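Local coordinates for glycosyl hydrolase family 2, TIM barrel domain protein (Faecalibacterium prausnitzii A2-165, PDB 6ED2) that probably hydrolyses beta-glucuronide conjugates as a gut bacterial beta-glucuronidase of glycosyl hydrolase family 2, and carries bound magnesium, at residues G172-C175 / R181-A184. Numbering follows the deposited sequence.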
ATOM      1  N   GLY A 172     -31.485  12.071  -8.608  1.00 29.97           N
ATOM      2  CA  GLY A 172     -30.430  13.026  -8.342  1.00 30.04           C
ATOM      3  C   GLY A 172     -30.732  14.302  -9.074  1.00 33.94           C
ATOM      4  O   GLY A 172     -31.880  14.558  -9.439  1.00 33.27           O
ATOM      5  N   THR A 173     -29.701  15.111  -9.284  1.00 32.03           N
ATOM      6  CA  THR A 173     -29.837  16.281 -10.137  1.00 33.18           C
ATOM      7  C   THR A 173     -28.586  16.382 -10.996  1.00 38.39           C
ATOM      8  O   THR A 173     -27.653  15.579 -10.870  1.00 40.26           O
ATOM      9  CB  THR A 173     -30.083  17.559  -9.311  1.00 35.44           C
ATOM     10  OG1 THR A 173     -30.228  18.676 -10.195  1.00 41.71           O
ATOM     11  CG2 THR A 173     -28.930  17.845  -8.343  1.00 27.08           C
ATOM     12  N   THR A 174     -28.577  17.356 -11.898  1.00 41.64           N
ATOM     13  CA  THR A 174     -27.372  17.734 -12.615  1.00 42.12           C
ATOM     14  C   THR A 174     -27.066  19.192 -12.316  1.00 48.86           C
ATOM     15  O   THR A 174     -27.952  19.978 -11.959  1.00 53.62           O
ATOM     16  CB  THR A 174     -27.503  17.533 -14.132  1.00 41.01           C
ATOM     17  OG1 THR A 174     -28.157  18.667 -14.694  1.00 54.39           O
ATOM     18  CG2 THR A 174     -28.319  16.297 -14.446  1.00 36.69           C
ATOM     19  N   CYS A 175     -25.794  19.543 -12.454  1.00 46.53           N
ATOM     20  CA  CYS A 175     -25.324  20.897 -12.212  1.00 45.21           C
ATOM     21  C   CYS A 175     -24.520  21.354 -13.420  1.00 48.01           C
ATOM     22  O   CYS A 175     -24.075  20.542 -14.237  1.00 42.80           O
ATOM     23  CB  CYS A 175     -24.482  20.961 -10.926  1.00 46.57           C
ATOM     24  SG  CYS A 175     -25.460  20.672  -9.428  1.00 69.70           S
ATOM     25  N   ARG A 181     -20.116  22.860 -18.850  1.00 52.95           N
ATOM     26  CA  ARG A 181     -20.320  21.417 -18.900  1.00 50.06           C
ATOM     27  C   ARG A 181     -21.331  20.994 -17.841  1.00 47.82           C
ATOM     28  O   ARG A 181     -21.285  21.459 -16.695  1.00 46.82           O
ATOM     29  CB  ARG A 181     -18.998  20.669 -18.687  1.00 44.60           C
ATOM     30  CG  ARG A 181     -17.976  20.828 -19.834  1.00 50.58           C
ATOM     31  CD  ARG A 181     -16.670  20.059 -19.584  1.00 43.02           C
ATOM     32  NE  ARG A 181     -15.962  20.451 -18.358  1.00 41.35           N
ATOM     33  CZ  ARG A 181     -15.737  19.631 -17.329  1.00 53.65           C
ATOM     34  NH1 ARG A 181     -15.082  20.064 -16.259  1.00 52.96           N
ATOM     35  NH2 ARG A 181     -16.163  18.371 -17.362  1.00 47.11           N
ATOM     36  N   LYS A 182     -22.257  20.121 -18.236  1.00 44.10           N
ATOM     37  CA  LYS A 182     -23.130  19.466 -17.274  1.00 41.04           C
ATOM     38  C   LYS A 182     -22.328  18.445 -16.477  1.00 39.89           C
ATOM     39  O   LYS A 182     -21.425  17.795 -17.000  1.00 37.02           O
ATOM     40  CB  LYS A 182     -24.305  18.775 -17.986  1.00 40.54           C
ATOM     41  CG  LYS A 182     -25.647  19.528 -17.925  1.00 51.96           C
ATOM     42  CD  LYS A 182     -26.677  18.971 -18.927  1.00 48.97           C
ATOM     43  CE  LYS A 182     -26.400  19.439 -20.370  1.00 58.85           C
ATOM     44  NZ  LYS A 182     -27.121  18.664 -21.448  1.00 56.74           N
ATOM     45  N   ILE A 183     -22.663  18.316 -15.200  1.00 40.17           N
ATOM     46  CA  ILE A 183     -22.070  17.341 -14.300  1.00 36.68           C
ATOM     47  C   ILE A 183     -23.225  16.687 -13.556  1.00 41.41           C
ATOM     48  O   ILE A 183     -24.228  17.347 -13.264  1.00 41.92           O
ATOM     49  CB  ILE A 183     -21.070  18.001 -13.317  1.00 42.29           C
ATOM     50  CG1 ILE A 183     -20.301  16.953 -12.535  1.00 42.97           C
ATOM     51  CG2 ILE A 183     -21.772  18.920 -12.329  1.00 47.18           C
ATOM     52  CD1 ILE A 183     -19.501  16.097 -13.426  1.00 50.64           C
ATOM     53  N   ALA A 184     -23.116  15.389 -13.288  1.00 33.51           N
ATOM     54  CA  ALA A 184     -24.160  14.706 -12.539  1.00 37.21           C
ATOM     55  C   ALA A 184     -23.929  14.888 -11.046  1.00 38.05           C
ATOM     56  O   ALA A 184     -22.790  14.836 -10.569  1.00 34.62           O
ATOM     57  CB  ALA A 184     -24.206  13.215 -12.883  1.00 29.82           C
TER
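C175 and I183 face each other as the hydrogen-bonded pair of a two-stranded antiparallel beta hairpin, built from strands 172-176 and 182-186 within the family 2 sugar binding domain. The short segments run at 153° between their N-to-C directions, with axes approaching to 4.6 Å. Two backbone hydrogen bonds tie the pair reciprocally: C175 N to I183 O, 2.8 Å, and I183 N to C175 O, also 2.8 Å. Each acceptor also receives a CA-H...O contact, I183 O from T174 CA at 3.2 Å and C175 O from K182 CA at 3.4 Å. One residue along, T174 and A184 form the non-hydrogen-bonded pair, and T173 bonds through its backbone to A185, carrying the ladder onward.

Side chains divide between the two faces of the ribbon. On one, T174 and A184 point the same way; T174 OG1 comes within 4.2 Å of K182 CG, the two side chains crossing at a slant. Further out, K182 NZ makes a long, weak ion pair with E163. The other face belongs to C175 and I183. R181, just before the second strand begins, leads away from the opposite strand, and its NE makes a salt bridge with D179. This is a surface hairpin, yet I183 also packs on A506 of a second subunit. With CG1 anti to its backbone N (chi1 -171°), I183 turns its CG2 branch across to the neighbouring strand, where that methyl sits 3.4 Å from C175 O and 3.7 Å from C175 CB.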